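Long-range contacts in EDTA monooxygenase (PDB 5DQP), which is a flavin-dependent monooxygenase of EDTA degradation that probably uses reduced FMN and molecular oxygen to oxidise its substrate: residues Ser41-Arg46 with Arg85-Gly90; Gln108-Asn113 with Leu198-Pro203; Tyr231-Ser236 with Leu353-Ile358. All blocks are in the same frame, centred on the assembly; numbering follows the deposited sequence.

Contact 1: Ser41-Arg46 with Arg85-Gly90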
loop_
_atom_site.group_PDB
_atom_site.type_symbol
_atom_site.label_atom_id
_atom_site.label_comp_id
_atom_site.label_asym_id
_atom_site.label_seq_id
_atom_site.Cartn_x
_atom_site.Cartn_y
_atom_site.Cartn_z
ATOM N N SER A 41 -13.736 -9.536 -8.033
ATOM C CA SER A 41 -13.226 -9.334 -9.384
ATOM C C SER A 41 -11.894 -10.028 -9.586
ATOM O O SER A 41 -11.619 -10.544 -10.678
ATOM C CB SER A 41 -13.081 -7.847 -9.684
ATOM O OG SER A 41 -14.344 -7.317 -9.977
ATOM N N ALA A 42 -11.029 -10.027 -8.561
ATOM C CA ALA A 42 -9.726 -10.653 -8.761
ATOM C C ALA A 42 -9.864 -12.169 -8.854
ATOM O O ALA A 42 -9.123 -12.807 -9.606
ATOM C CB ALA A 42 -8.749 -10.253 -7.645
ATOM N N GLU A 43 -10.804 -12.752 -8.098
ATOM C CA GLU A 43 -11.062 -14.193 -8.185
ATOM C C GLU A 43 -11.703 -14.572 -9.524
ATOM O O GLU A 43 -11.474 -15.676 -10.032
ATOM C CB GLU A 43 -11.947 -14.648 -7.019
ATOM C CG GLU A 43 -11.244 -14.815 -5.643
ATOM C CD GLU A 43 -10.349 -16.087 -5.498
ATOM O OE1 GLU A 43 -9.858 -16.331 -4.365
ATOM O OE2 GLU A 43 -10.128 -16.838 -6.488
ATOM N N ILE A 44 -12.508 -13.685 -10.117
ATOM C CA ILE A 44 -12.987 -13.939 -11.473
ATOM C C ILE A 44 -11.821 -13.943 -12.462
ATOM O O ILE A 44 -11.710 -14.835 -13.308
ATOM C CB ILE A 44 -14.070 -12.917 -11.863
ATOM C CG1 ILE A 44 -15.376 -13.224 -11.116
ATOM C CG2 ILE A 44 -14.285 -12.886 -13.393
ATOM C CD1 ILE A 44 -16.372 -12.051 -11.157
ATOM N N ALA A 45 -10.934 -12.948 -12.377
ATOM C CA ALA A 45 -9.785 -12.929 -13.282
ATOM C C ALA A 45 -8.887 -14.142 -13.051
ATOM O O ALA A 45 -8.349 -14.721 -14.003
ATOM C CB ALA A 45 -9.003 -11.619 -13.111
ATOM N N ARG A 46 -8.727 -14.557 -11.793
ATOM C CA ARG A 46 -7.914 -15.741 -11.497
ATOM C C ARG A 46 -8.495 -16.993 -12.146
ATOM O O ARG A 46 -7.760 -17.800 -12.734
ATOM C CB ARG A 46 -7.808 -15.930 -9.986
ATOM C CG ARG A 46 -6.855 -17.040 -9.538
ATOM C CD ARG A 46 -7.117 -17.355 -8.058
ATOM N NE ARG A 46 -6.632 -18.674 -7.704
ATOM C CZ ARG A 46 -7.278 -19.803 -7.969
ATOM N NH1 ARG A 46 -8.449 -19.777 -8.601
ATOM N NH2 ARG A 46 -6.743 -20.963 -7.605
ATOM N N ARG A 85 -5.041 -12.346 -0.189
ATOM C CA ARG A 85 -6.214 -13.209 -0.174
ATOM C C ARG A 85 -6.360 -14.070 -1.423
ATOM O O ARG A 85 -6.770 -15.227 -1.328
ATOM C CB ARG A 85 -7.484 -12.358 -0.009
ATOM C CG ARG A 85 -8.777 -13.125 -0.326
ATOM C CD ARG A 85 -9.456 -13.638 0.936
ATOM N NE ARG A 85 -9.670 -12.530 1.865
ATOM C CZ ARG A 85 -10.830 -11.916 2.069
ATOM N NH1 ARG A 85 -10.894 -10.913 2.934
ATOM N NH2 ARG A 85 -11.924 -12.307 1.421
ATOM N N VAL A 86 -6.042 -13.545 -2.595
ATOM C CA VAL A 86 -6.221 -14.243 -3.865
ATOM C C VAL A 86 -4.846 -14.682 -4.366
ATOM O O VAL A 86 -3.994 -13.829 -4.625
ATOM C CB VAL A 86 -6.922 -13.341 -4.888
ATOM C CG1 VAL A 86 -7.229 -14.106 -6.167
ATOM C CG2 VAL A 86 -8.208 -12.732 -4.267
ATOM N N PRO A 87 -4.594 -15.979 -4.526
ATOM C CA PRO A 87 -3.304 -16.441 -5.057
ATOM C C PRO A 87 -3.209 -16.295 -6.575
ATOM O O PRO A 87 -4.165 -15.931 -7.255
ATOM C CB PRO A 87 -3.273 -17.913 -4.649
ATOM C CG PRO A 87 -4.717 -18.317 -4.635
ATOM C CD PRO A 87 -5.482 -17.098 -4.158
ATOM N N ASP A 88 -1.996 -16.540 -7.088
ATOM C CA ASP A 88 -1.723 -16.719 -8.514
ATOM C C ASP A 88 -1.708 -15.422 -9.318
ATOM O O ASP A 88 -0.721 -15.102 -9.973
ATOM C CB ASP A 88 -2.749 -17.674 -9.134
ATOM C CG ASP A 88 -2.642 -19.090 -8.582
ATOM O OD1 ASP A 88 -1.508 -19.589 -8.368
ATOM O OD2 ASP A 88 -3.702 -19.706 -8.376
ATOM N N ILE A 89 -2.813 -14.691 -9.325
ATOM C CA ILE A 89 -2.926 -13.605 -10.279
ATOM C C ILE A 89 -1.968 -12.486 -9.912
ATOM O O ILE A 89 -1.813 -12.132 -8.736
ATOM C CB ILE A 89 -4.373 -13.107 -10.340
ATOM C CG1 ILE A 89 -4.483 -12.051 -11.440
ATOM C CG2 ILE A 89 -4.806 -12.648 -8.968
ATOM C CD1 ILE A 89 -5.831 -11.954 -11.987
ATOM N N GLY A 90 -1.308 -11.932 -10.918
ATOM C CA GLY A 90 -0.465 -10.781 -10.702
ATOM C C GLY A 90 -1.266 -9.507 -10.508
ATOM O O GLY A 90 -2.493 -9.462 -10.639
HETATM O O HOH W 1 -3.812 -21.650 -6.969
#

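Contact 2: Gln108-Asn113 with Leu198-Pro203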
loop_
_atom_site.group_PDB
_atom_site.type_symbol
_atom_site.label_atom_id
_atom_site.label_comp_id
_atom_site.label_asym_id
_atom_site.label_seq_id
_atom_site.Cartn_x
_atom_site.Cartn_y
_atom_site.Cartn_z
ATOM N N GLN A 108 7.977 0.134 -0.919
ATOM C CA GLN A 108 6.598 -0.332 -0.879
ATOM C C GLN A 108 6.279 -1.261 -2.054
ATOM O O GLN A 108 5.641 -2.301 -1.865
ATOM C CB GLN A 108 5.659 0.871 -0.828
ATOM C CG GLN A 108 5.654 1.549 0.525
ATOM C CD GLN A 108 4.603 2.647 0.612
ATOM O OE1 GLN A 108 4.179 3.181 -0.409
ATOM N NE2 GLN A 108 4.179 2.986 1.832
ATOM N N ILE A 109 6.750 -0.942 -3.258
ATOM C CA ILE A 109 6.581 -1.887 -4.367
ATOM C C ILE A 109 7.374 -3.172 -4.110
ATOM O O ILE A 109 6.907 -4.275 -4.410
ATOM C CB ILE A 109 6.989 -1.242 -5.706
ATOM C CG1 ILE A 109 6.180 0.036 -5.970
ATOM C CG2 ILE A 109 6.893 -2.268 -6.874
ATOM C CD1 ILE A 109 4.697 -0.180 -6.135
ATOM N N ALA A 110 8.594 -3.050 -3.589
ATOM C CA ALA A 110 9.407 -4.243 -3.349
ATOM C C ALA A 110 8.806 -5.100 -2.249
ATOM O O ALA A 110 8.875 -6.335 -2.310
ATOM C CB ALA A 110 10.845 -3.854 -2.996
ATOM N N SER A 111 8.198 -4.468 -1.244
ATOM C CA SER A 111 7.542 -5.228 -0.191
ATOM C C SER A 111 6.354 -5.990 -0.740
ATOM O O SER A 111 6.158 -7.161 -0.410
ATOM C CB SER A 111 7.066 -4.312 0.948
ATOM O OG SER A 111 8.109 -3.558 1.521
ATOM N N VAL A 112 5.504 -5.325 -1.531
ATOM C CA VAL A 112 4.286 -6.001 -1.924
ATOM C C VAL A 112 4.626 -7.096 -2.913
ATOM O O VAL A 112 3.983 -8.158 -2.927
ATOM C CB VAL A 112 3.230 -5.010 -2.465
ATOM C CG1 VAL A 112 3.603 -4.483 -3.858
ATOM C CG2 VAL A 112 1.858 -5.670 -2.464
ATOM N N ASN A 113 5.661 -6.878 -3.726
ATOM C CA ASN A 113 6.096 -7.903 -4.665
ATOM C C ASN A 113 6.564 -9.145 -3.923
ATOM O O ASN A 113 6.080 -10.262 -4.170
ATOM C CB ASN A 113 7.224 -7.363 -5.554
ATOM C CG ASN A 113 7.523 -8.279 -6.729
ATOM O OD1 ASN A 113 6.599 -8.738 -7.431
ATOM N ND2 ASN A 113 8.796 -8.550 -6.957
ATOM N N LEU A 198 18.344 -0.131 0.390
ATOM C CA LEU A 198 16.962 -0.467 0.673
ATOM C C LEU A 198 16.906 -1.564 1.724
ATOM O O LEU A 198 17.757 -2.450 1.756
ATOM C CB LEU A 198 16.272 -0.949 -0.594
ATOM C CG LEU A 198 14.756 -1.009 -0.672
ATOM C CD1 LEU A 198 14.203 0.400 -0.553
ATOM C CD2 LEU A 198 14.353 -1.655 -2.013
ATOM N N ASN A 199 15.885 -1.502 2.590
ATOM C CA ASN A 199 15.650 -2.527 3.600
ATOM C C ASN A 199 14.611 -3.570 3.162
ATOM O O ASN A 199 13.884 -4.123 3.990
ATOM C CB ASN A 199 15.254 -1.878 4.928
ATOM C CG ASN A 199 13.946 -1.117 4.849
ATOM O OD1 ASN A 199 13.434 -0.827 3.768
ATOM N ND2 ASN A 199 13.407 -0.771 6.005
ATOM N N VAL A 200 14.551 -3.881 1.876
ATOM C CA VAL A 200 13.763 -4.998 1.365
ATOM C C VAL A 200 14.683 -5.695 0.379
ATOM O O VAL A 200 15.242 -5.029 -0.492
ATOM C CB VAL A 200 12.464 -4.545 0.674
ATOM C CG1 VAL A 200 11.698 -5.766 0.139
ATOM C CG2 VAL A 200 11.589 -3.707 1.608
ATOM N N PRO A 201 14.891 -7.004 0.472
ATOM C CA PRO A 201 15.913 -7.637 -0.368
ATOM C C PRO A 201 15.402 -7.999 -1.756
ATOM O O PRO A 201 14.225 -8.302 -1.959
ATOM C CB PRO A 201 16.268 -8.898 0.425
ATOM C CG PRO A 201 14.921 -9.275 1.012
ATOM C CD PRO A 201 14.244 -7.972 1.379
ATOM N N LEU A 202 16.328 -7.982 -2.715
ATOM C CA LEU A 202 16.028 -8.433 -4.064
ATOM C C LEU A 202 15.654 -9.909 -4.019
ATOM O O LEU A 202 16.375 -10.705 -3.409
ATOM C CB LEU A 202 17.231 -8.239 -4.984
ATOM C CG LEU A 202 17.064 -8.476 -6.490
ATOM C CD1 LEU A 202 16.062 -7.477 -7.083
ATOM C CD2 LEU A 202 18.395 -8.316 -7.162
ATOM N N PRO A 203 14.548 -10.306 -4.621
ATOM C CA PRO A 203 14.200 -11.723 -4.661
ATOM C C PRO A 203 15.073 -12.445 -5.667
ATOM O O PRO A 203 15.655 -11.806 -6.552
ATOM C CB PRO A 203 12.725 -11.714 -5.105
ATOM C CG PRO A 203 12.269 -10.251 -4.923
ATOM C CD PRO A 203 13.502 -9.459 -5.217
#

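Contact 3: Tyr231-Ser236 with Leu353-Ile358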
loop_
_atom_site.group_PDB
_atom_site.type_symbol
_atom_site.label_atom_id
_atom_site.label_comp_id
_atom_site.label_asym_id
_atom_site.label_seq_id
_atom_site.Cartn_x
_atom_site.Cartn_y
_atom_site.Cartn_z
ATOM N N TYR A 231 1.397 -0.015 -22.204
ATOM C CA TYR A 231 -0.004 0.091 -22.592
ATOM C C TYR A 231 -0.133 0.996 -23.802
ATOM O O TYR A 231 0.548 2.016 -23.897
ATOM C CB TYR A 231 -0.849 0.666 -21.466
ATOM C CG TYR A 231 -0.917 -0.196 -20.248
ATOM C CD1 TYR A 231 -0.425 -1.502 -20.261
ATOM C CD2 TYR A 231 -1.490 0.286 -19.081
ATOM C CE1 TYR A 231 -0.508 -2.298 -19.137
ATOM C CE2 TYR A 231 -1.590 -0.506 -17.954
ATOM C CZ TYR A 231 -1.101 -1.793 -17.981
ATOM O OH TYR A 231 -1.187 -2.568 -16.845
ATOM N N ALA A 232 -1.019 0.620 -24.725
ATOM C CA ALA A 232 -1.178 1.347 -25.972
ATOM C C ALA A 232 -2.648 1.615 -26.248
ATOM O O ALA A 232 -3.551 0.961 -25.712
ATOM C CB ALA A 232 -0.557 0.592 -27.165
ATOM N N PHE A 233 -2.863 2.600 -27.103
ATOM C CA PHE A 233 -4.182 2.949 -27.591
ATOM C C PHE A 233 -4.614 1.915 -28.626
ATOM O O PHE A 233 -3.805 1.424 -29.419
ATOM C CB PHE A 233 -4.141 4.355 -28.194
ATOM C CG PHE A 233 -5.442 4.822 -28.754
ATOM C CD1 PHE A 233 -6.519 5.088 -27.915
ATOM C CD2 PHE A 233 -5.583 5.039 -30.123
ATOM C CE1 PHE A 233 -7.717 5.531 -28.439
ATOM C CE2 PHE A 233 -6.775 5.485 -30.647
ATOM C CZ PHE A 233 -7.847 5.725 -29.805
ATOM N N LEU A 234 -5.888 1.545 -28.588
ATOM C CA LEU A 234 -6.411 0.611 -29.580
ATOM C C LEU A 234 -6.921 1.427 -30.767
ATOM O O LEU A 234 -8.115 1.675 -30.934
ATOM C CB LEU A 234 -7.480 -0.281 -28.971
ATOM C CG LEU A 234 -7.992 -1.350 -29.948
ATOM C CD1 LEU A 234 -7.124 -2.568 -29.878
ATOM C CD2 LEU A 234 -9.464 -1.710 -29.689
ATOM N N GLY A 235 -5.972 1.882 -31.589
ATOM C CA GLY A 235 -6.290 2.687 -32.754
ATOM C C GLY A 235 -6.343 1.754 -33.937
ATOM O O GLY A 235 -6.976 0.689 -33.865
ATOM N N SER A 236 -5.651 2.099 -35.015
ATOM C CA SER A 236 -5.694 1.232 -36.179
ATOM C C SER A 236 -4.732 0.071 -35.987
ATOM O O SER A 236 -3.730 0.189 -35.290
ATOM C CB SER A 236 -5.339 1.998 -37.449
ATOM O OG SER A 236 -3.930 2.174 -37.552
ATOM N N LEU A 353 -18.801 4.472 -32.585
ATOM C CA LEU A 353 -18.806 3.494 -31.503
ATOM C C LEU A 353 -17.416 2.881 -31.317
ATOM O O LEU A 353 -16.895 2.829 -30.199
ATOM C CB LEU A 353 -19.856 2.412 -31.807
ATOM C CG LEU A 353 -20.124 1.378 -30.712
ATOM C CD1 LEU A 353 -20.686 2.087 -29.495
ATOM C CD2 LEU A 353 -21.069 0.277 -31.197
ATOM N N ARG A 354 -16.791 2.460 -32.422
ATOM C CA ARG A 354 -15.509 1.754 -32.389
ATOM C C ARG A 354 -14.420 2.562 -31.693
ATOM O O ARG A 354 -13.500 1.981 -31.103
ATOM C CB ARG A 354 -15.102 1.413 -33.828
ATOM C CG ARG A 354 -13.625 1.198 -34.071
ATOM C CD ARG A 354 -13.100 -0.091 -33.419
ATOM N NE ARG A 354 -11.741 -0.383 -33.881
ATOM C CZ ARG A 354 -10.643 0.084 -33.288
ATOM N NH1 ARG A 354 -10.759 0.850 -32.200
ATOM N NH2 ARG A 354 -9.441 -0.218 -33.764
ATOM N N MET A 355 -14.498 3.893 -31.749
ATOM C CA MET A 355 -13.490 4.718 -31.097
ATOM C C MET A 355 -13.669 4.721 -29.584
ATOM O O MET A 355 -12.694 4.894 -28.847
ATOM C CB MET A 355 -13.531 6.154 -31.635
ATOM C CG MET A 355 -13.140 6.299 -33.105
ATOM S SD MET A 355 -11.609 5.415 -33.510
ATOM C CE MET A 355 -10.358 6.437 -32.743
ATOM N N ARG A 356 -14.889 4.509 -29.109
ATOM C CA ARG A 356 -15.188 4.450 -27.684
ATOM C C ARG A 356 -15.016 3.043 -27.099
ATOM O O ARG A 356 -14.390 2.882 -26.046
ATOM C CB ARG A 356 -16.609 4.959 -27.449
ATOM C CG ARG A 356 -16.908 6.319 -28.100
ATOM C CD ARG A 356 -18.407 6.648 -28.037
ATOM N NE ARG A 356 -18.806 7.158 -26.727
ATOM C CZ ARG A 356 -18.914 8.450 -26.425
ATOM N NH1 ARG A 356 -18.675 9.385 -27.340
ATOM N NH2 ARG A 356 -19.270 8.807 -25.203
ATOM N N LEU A 357 -15.548 2.014 -27.764
ATOM C CA LEU A 357 -15.493 0.665 -27.213
ATOM C C LEU A 357 -15.550 -0.374 -28.333
ATOM O O LEU A 357 -15.709 -0.051 -29.507
ATOM C CB LEU A 357 -16.614 0.463 -26.188
ATOM C CG LEU A 357 -18.021 0.894 -26.599
ATOM C CD1 LEU A 357 -18.539 -0.031 -27.666
ATOM C CD2 LEU A 357 -18.997 0.920 -25.406
ATOM N N ILE A 358 -15.385 -1.635 -27.958
ATOM C CA ILE A 358 -15.434 -2.751 -28.885
ATOM C C ILE A 358 -16.690 -3.549 -28.540
ATOM O O ILE A 358 -16.705 -4.339 -27.591
ATOM C CB ILE A 358 -14.172 -3.623 -28.812
ATOM C CG1 ILE A 358 -12.893 -2.825 -29.139
ATOM C CG2 ILE A 358 -14.314 -4.796 -29.772
ATOM C CD1 ILE A 358 -12.796 -2.380 -30.603
HETATM O O HOH W 2 -10.317 2.598 -29.016
#

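Contact 1: Ser41-Arg46 with Arg85-Gly90
OD2 of Asp88 meets the guanidinium of Arg46. NE of Arg46 lies 3.2 Å from this OD2, in a salt bridge whose hydrogen bond is weak and bent (121° at the hydrogen). The carboxylate and guanidinium planes are 31° apart, and the oxygen approaches obliquely. A water accepts from Arg46 NH2. Its distance to Asp88 OD2 is too short to be trusted. The network extends to Glu43, whose OE2 is a long 4.0 Å from Arg46 NH1 and lies well out of the guanidinium plane, so charge alone links them.

The Arg46 chain starts with CG anti to the backbone N (chi1 -173°) and stays extended to NE, crossing the side chains of Pro87 and Asp88 at a slant. CD of Arg46 lies 3.4 Å from Pro87 O. That oxygen accepts the backbone N-H of Ile89, closing a classic gamma turn centred on Asp88. In the TIM barrel the contact joins helix 35-47 to the loop that leads into strand 90-96. The loop is also held from outside, since Arg119 binds Val86 O and Ile89 O.

Carbon contacts complete the join. Val86 CG1 touches both Glu43 CD and Arg46 CD, at 3.8 Å from each. The Glu43 and Val86 side chains lie alongside each other, pointing opposite ways. In an apolar contact, Ile89 CD1 presses on Ala45 CB at 3.4 Å, closer than two carbons normally pack.

Contact 2: Gln108-Asn113 with Leu198-Pro203
Val200 carries its CG1 anti to the backbone N (chi1 179°) and its CG2 anti to the carbonyl carbon, and the two methyls meet neighbouring residues of the helix, Ala110 and Ser111. CG1 of Val200 rests 3.8 Å from Ala110 CB. It is equally close to the backbone oxygen of Ala110. CG2 of Val200 comes to 3.5 Å from Ser111 OG. That hydroxyl sits beside its own backbone N (chi1 -57°), and it is bonded to Arg107 O one turn back in the helix. It also has Asp74 N of the second subunit as a partner. The methyl therefore packs against an oxygen whose polar needs are met by other groups.

Around this centre the contact thins out. Leu198 CD2 touches the same Ala110 CB from another direction, at 4.3 Å. Further along, Pro203 CG is 4.4 Å from Asn113 ND2, a loose approach without a hydrogen bond. Asn113 OD1 accepts from Ile120 N.

Helix 102-115 is one of the helices around the TIM barrel. Residues 198-203 belong to the long excursion between helix 143-161 and strand 210-213. The contact lays this excursion against the barrel helix, and Trp161 packs on both Ala110 and Leu198. It also lies at the dimer interface. Pro72 and Phe73 of the second subunit pack on Val200 and Ser111, and Gln108 NE2 bonds to Gln108 OE1 of that subunit.

No hydrogen bond crosses between the two segments, so their match depends on shape, with the small Ala110 letting Val200 lie close to the helix.

Contact 3: Tyr231-Ser236 with Leu353-Ile358
Two backbone oxygens, Leu234 O and Gly235 O, receive the guanidinium of Arg354. Leu234 is the centre of an inverse gamma turn just past strand 229-233 of the TIM barrel, and Gly235 ends it. NH1 of Arg354 donates to Leu234 O at 3.0 Å in a nearly straight bond (171°), with the oxygen in the guanidinium plane. NH2 of Arg354 reaches Gly235 O at 2.6 Å. This bond is more bent (135°), and the nitrogen stands above the carbonyl plane. A water also donates to Leu234 O and, weakly, to Met355 O.

The Leu234 side chain crosses that of Arg354 at about a right angle. Its CD2 covers one face of the guanidinium, 3.8 Å from NH1 of Arg354. The same CD2 meets Ile358 CD1 tip to tip at 3.5 Å. Nearer the surface, the Met355 chain is bent at both chi2 and chi3. Its CE meets the edge of the Phe233 ring, in the ring plane, 3.9 Å from CZ of Phe233.

Further out, Ile358 begins strand 358-360, which, like strand 229-233, pairs with strand 262-271. Phe267 of that strand packs on both Leu234 and Ile358. The second shell also fixes the arginine. Val340 and Trp372 pack on its side chain, and Glu344 pairs with its charge. An alanine in place of Arg354 would probably leave Leu234 O, Gly235 O and Glu344 without their arginine partner, and open a gap beside Leu234 CD2. The salt bridge of Glu344 runs from its OE2 to NE of Arg354.

How the contacts relate
The three contacts lie in one TIM barrel and do not touch. Contact 1 is partly buried, and its charged groups lie towards the outer side. Contacts 2 and 3 are buried, but differently: the second subunit helps to cover contact 2, whereas no other chain touches contact 3. Their centres are about 36 Å apart, on opposite sides of the chain's centre. Contacts 1 and 2 are linked through the fold. The loop of contact 1 leads into strand 90-96, which precedes helix 102-115 of contact 2. The chemistry varies accordingly: side-chain charges in contact 1, apolar fit in contact 2, and an arginine on backbone carbonyls in contact 3.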